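Yersinopine synthase (Yersinia pestis, PDB 6C4M) catalyses the NADPH-dependent reductive condensation of pyruvate with an amino-acid-derived intermediate, the last step in making the metallophore yersinopine. Local coordinates at residues Q36-T44 / W229-H237. Numbering follows the deposited sequence.
Sequences QLAVDISAT and WLTAVLARH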
loop_
_atom_site.group_PDB
_atom_site.type_symbol
_atom_site.label_atom_id
_atom_site.label_comp_id
_atom_site.label_asym_id
_atom_site.label_seq_id
_atom_site.Cartn_x
_atom_site.Cartn_y
_atom_site.Cartn_z
ATOM N N GLN A 36 14.115 13.741 28.995
ATOM C CA GLN A 36 14.791 12.448 28.892
ATOM C C GLN A 36 16.298 12.617 29.028
ATOM O O GLN A 36 16.969 11.836 29.715
ATOM C CB GLN A 36 14.494 11.782 27.562
ATOM C CG GLN A 36 15.244 10.428 27.353
ATOM C CD GLN A 36 14.734 9.312 28.255
ATOM O OE1 GLN A 36 13.530 9.007 28.280
ATOM N NE2 GLN A 36 15.645 8.701 29.003
ATOM N N LEU A 37 16.847 13.583 28.288
ATOM C CA LEU A 37 18.275 13.858 28.326
ATOM C C LEU A 37 18.728 14.181 29.739
ATOM O O LEU A 37 19.740 13.656 30.208
ATOM C CB LEU A 37 18.599 15.019 27.391
ATOM C CG LEU A 37 20.029 15.551 27.339
ATOM C CD1 LEU A 37 20.993 14.499 26.830
ATOM C CD2 LEU A 37 20.036 16.788 26.445
ATOM N N ALA A 38 17.999 15.064 30.426
ATOM C CA ALA A 38 18.417 15.457 31.770
ATOM C C ALA A 38 18.467 14.262 32.707
ATOM O O ALA A 38 19.386 14.148 33.528
ATOM C CB ALA A 38 17.479 16.520 32.328
ATOM N N VAL A 39 17.478 13.367 32.610
ATOM C CA VAL A 39 17.491 12.161 33.436
ATOM C C VAL A 39 18.697 11.305 33.093
ATOM O O VAL A 39 19.395 10.802 33.982
ATOM C CB VAL A 39 16.170 11.389 33.251
ATOM C CG1 VAL A 39 16.280 9.964 33.791
ATOM C CG2 VAL A 39 15.044 12.133 33.934
ATOM N N ASP A 40 18.976 11.151 31.794
ATOM C CA ASP A 40 20.099 10.330 31.356
ATOM C C ASP A 40 21.435 10.877 31.859
ATOM O O ASP A 40 22.328 10.104 32.233
ATOM C CB ASP A 40 20.082 10.224 29.833
ATOM C CG ASP A 40 19.022 9.233 29.329
ATOM O OD1 ASP A 40 18.511 8.453 30.160
ATOM O OD2 ASP A 40 18.702 9.238 28.125
ATOM N N ILE A 41 21.593 12.206 31.891
ATOM C CA ILE A 41 22.839 12.777 32.396
ATOM C C ILE A 41 22.953 12.547 33.899
ATOM O O ILE A 41 24.000 12.125 34.403
ATOM C CB ILE A 41 22.924 14.275 32.052
ATOM C CG1 ILE A 41 22.934 14.460 30.534
ATOM C CG2 ILE A 41 24.191 14.889 32.678
ATOM C CD1 ILE A 41 22.838 15.886 30.092
ATOM N N SER A 42 21.881 12.848 34.633
ATOM C CA SER A 42 21.854 12.669 36.079
ATOM C C SER A 42 22.041 11.206 36.477
ATOM O O SER A 42 22.585 10.912 37.550
ATOM C CB SER A 42 20.526 13.206 36.620
ATOM O OG SER A 42 20.502 13.235 38.037
ATOM N N ALA A 43 21.602 10.274 35.635
ATOM C CA ALA A 43 21.762 8.863 35.942
ATOM C C ALA A 43 23.182 8.392 35.693
ATOM O O ALA A 43 23.571 7.337 36.200
ATOM C CB ALA A 43 20.791 8.016 35.099
ATOM N N THR A 44 23.952 9.143 34.909
ATOM C CA THR A 44 25.287 8.748 34.488
ATOM C C THR A 44 26.382 9.390 35.337
ATOM O O THR A 44 27.536 8.956 35.258
ATOM C CB THR A 44 25.472 9.105 33.001
ATOM O OG1 THR A 44 24.570 8.312 32.209
ATOM C CG2 THR A 44 26.876 8.837 32.507
ATOM N N TRP A 229 31.768 9.626 27.030
ATOM C CA TRP A 229 30.699 9.977 27.952
ATOM C C TRP A 229 29.346 9.810 27.278
ATOM O O TRP A 229 28.443 9.173 27.834
ATOM C CB TRP A 229 30.880 11.413 28.454
ATOM C CG TRP A 229 29.696 11.900 29.212
ATOM C CD1 TRP A 229 29.351 11.585 30.484
ATOM C CD2 TRP A 229 28.700 12.799 28.738
ATOM N NE1 TRP A 229 28.184 12.218 30.833
ATOM C CE2 TRP A 229 27.766 12.977 29.776
ATOM C CE3 TRP A 229 28.502 13.463 27.534
ATOM C CZ2 TRP A 229 26.653 13.793 29.645
ATOM C CZ3 TRP A 229 27.404 14.271 27.403
ATOM C CH2 TRP A 229 26.489 14.433 28.455
ATOM N N LEU A 230 29.195 10.363 26.065
ATOM C CA LEU A 230 27.957 10.195 25.309
ATOM C C LEU A 230 27.623 8.728 25.113
ATOM O O LEU A 230 26.471 8.321 25.285
ATOM C CB LEU A 230 28.051 10.882 23.943
ATOM C CG LEU A 230 27.683 12.354 23.922
ATOM C CD1 LEU A 230 28.007 12.950 22.569
ATOM C CD2 LEU A 230 26.202 12.563 24.213
ATOM N N THR A 231 28.609 7.927 24.707
ATOM C CA THR A 231 28.381 6.496 24.554
ATOM C C THR A 231 27.847 5.905 25.849
ATOM O O THR A 231 26.825 5.224 25.855
ATOM C CB THR A 231 29.675 5.803 24.136
ATOM O OG1 THR A 231 30.100 6.317 22.874
ATOM C CG2 THR A 231 29.475 4.280 24.015
ATOM N N ALA A 232 28.516 6.178 26.969
ATOM C CA ALA A 232 28.026 5.671 28.244
ATOM C C ALA A 232 26.591 6.103 28.492
ATOM O O ALA A 232 25.756 5.295 28.914
ATOM C CB ALA A 232 28.933 6.140 29.387
ATOM N N VAL A 233 26.277 7.366 28.211
ATOM C CA VAL A 233 24.921 7.878 28.427
ATOM C C VAL A 233 23.910 7.095 27.583
ATOM O O VAL A 233 22.842 6.709 28.062
ATOM C CB VAL A 233 24.843 9.383 28.103
ATOM C CG1 VAL A 233 23.382 9.854 28.178
ATOM C CG2 VAL A 233 25.669 10.218 29.040
ATOM N N LEU A 234 24.219 6.875 26.310
ATOM C CA LEU A 234 23.271 6.195 25.437
ATOM C C LEU A 234 23.243 4.679 25.667
ATOM O O LEU A 234 22.216 4.034 25.407
ATOM C CB LEU A 234 23.605 6.509 23.977
ATOM C CG LEU A 234 23.511 7.984 23.512
ATOM C CD1 LEU A 234 23.399 8.086 21.982
ATOM C CD2 LEU A 234 22.356 8.722 24.160
ATOM N N ALA A 235 24.357 4.095 26.126
ATOM C CA ALA A 235 24.432 2.652 26.355
ATOM C C ALA A 235 23.476 2.178 27.443
ATOM O O ALA A 235 23.121 0.995 27.472
ATOM C CB ALA A 235 25.869 2.249 26.722
ATOM N N ARG A 236 23.060 3.062 28.345
ATOM C CA ARG A 236 22.078 2.700 29.359
ATOM C C ARG A 236 20.739 2.278 28.756
ATOM O O ARG A 236 19.946 1.615 29.432
ATOM C CB ARG A 236 21.873 3.868 30.306
ATOM C CG ARG A 236 21.307 3.481 31.648
ATOM C CD ARG A 236 21.270 4.696 32.564
ATOM N NE ARG A 236 20.218 5.633 32.182
ATOM C CZ ARG A 236 19.037 5.736 32.787
ATOM N NH1 ARG A 236 18.733 4.963 33.818
ATOM N NH2 ARG A 236 18.150 6.624 32.364
ATOM N N HIS A 237 20.465 2.662 27.509
ATOM C CA HIS A 237 19.250 2.285 26.800
ATOM C C HIS A 237 19.558 1.374 25.620
ATOM O O HIS A 237 18.705 1.172 24.750
ATOM C CB HIS A 237 18.491 3.536 26.345
ATOM C CG HIS A 237 18.125 4.444 27.472
ATOM N ND1 HIS A 237 17.287 4.054 28.497
ATOM C CD2 HIS A 237 18.532 5.704 27.775
ATOM C CE1 HIS A 237 17.166 5.047 29.364
ATOM N NE2 HIS A 237 17.919 6.056 28.955
HETATM O O HOH W 1 26.781 12.397 33.233
#
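D40 of helix 32-44 takes hydrogen bonds from both R236 and H237 on a single oxygen, OD1. H237 NE2 reaches D40 OD1 at 2.7 Å from the syn side but well off the carboxylate plane, while the oxygen lies in the imidazole plane; the two planes are turned 45° apart. R236 NH2 approaches D40 OD1 at 2.9 Å, nearly in line with the carboxylate C-O bond, a salt bridge in the guanidinium plane; carboxylate and guanidinium stand 72° apart. The R236 chain runs extended to CD and then bends at chi3, which lays the guanidinium flat over A43, whose CB sits above its centre, 3.7 Å from R236 CZ. R236 NE is buried without a polar partner. Y169 holds D40 OD2 and T83 is hydrogen-bonded to H237 ND1, so both groups are fixed in rotation, and the cationic neighbour should keep the carboxylate ionised. Q36, one turn before D40, adds weak bonds from NE2 to both carboxylate oxygens; its NE2 also hydrogen-bonds Q84 OE1, and its OE1 is bound to T206.

Further along, the contact turns apolar. V233 CG1 packs on D40 CB at 3.7 Å, and V233 CG2 meets T44 CG2 at 3.9 Å. T44 OG1 is tied back to D40 O within its own helix, with CG2 anti to the backbone N and directed at V233 and W229. I41 CG1 touches the edge of the indole at W229 CZ2 (3.9 Å), and a water in the indole plane links W229 NE1 to I41 O. The axes of segments 36-44 and 229-235 cross at 107°, 9.4 Å apart at closest approach. Helix 32-44 follows the glycine-rich NADP-binding turn, as does the first helix of a Rossmann-type fold; the contact packs its later turns against helix 225-235, which connects strands 203-217 and 240-243 of the central sheet.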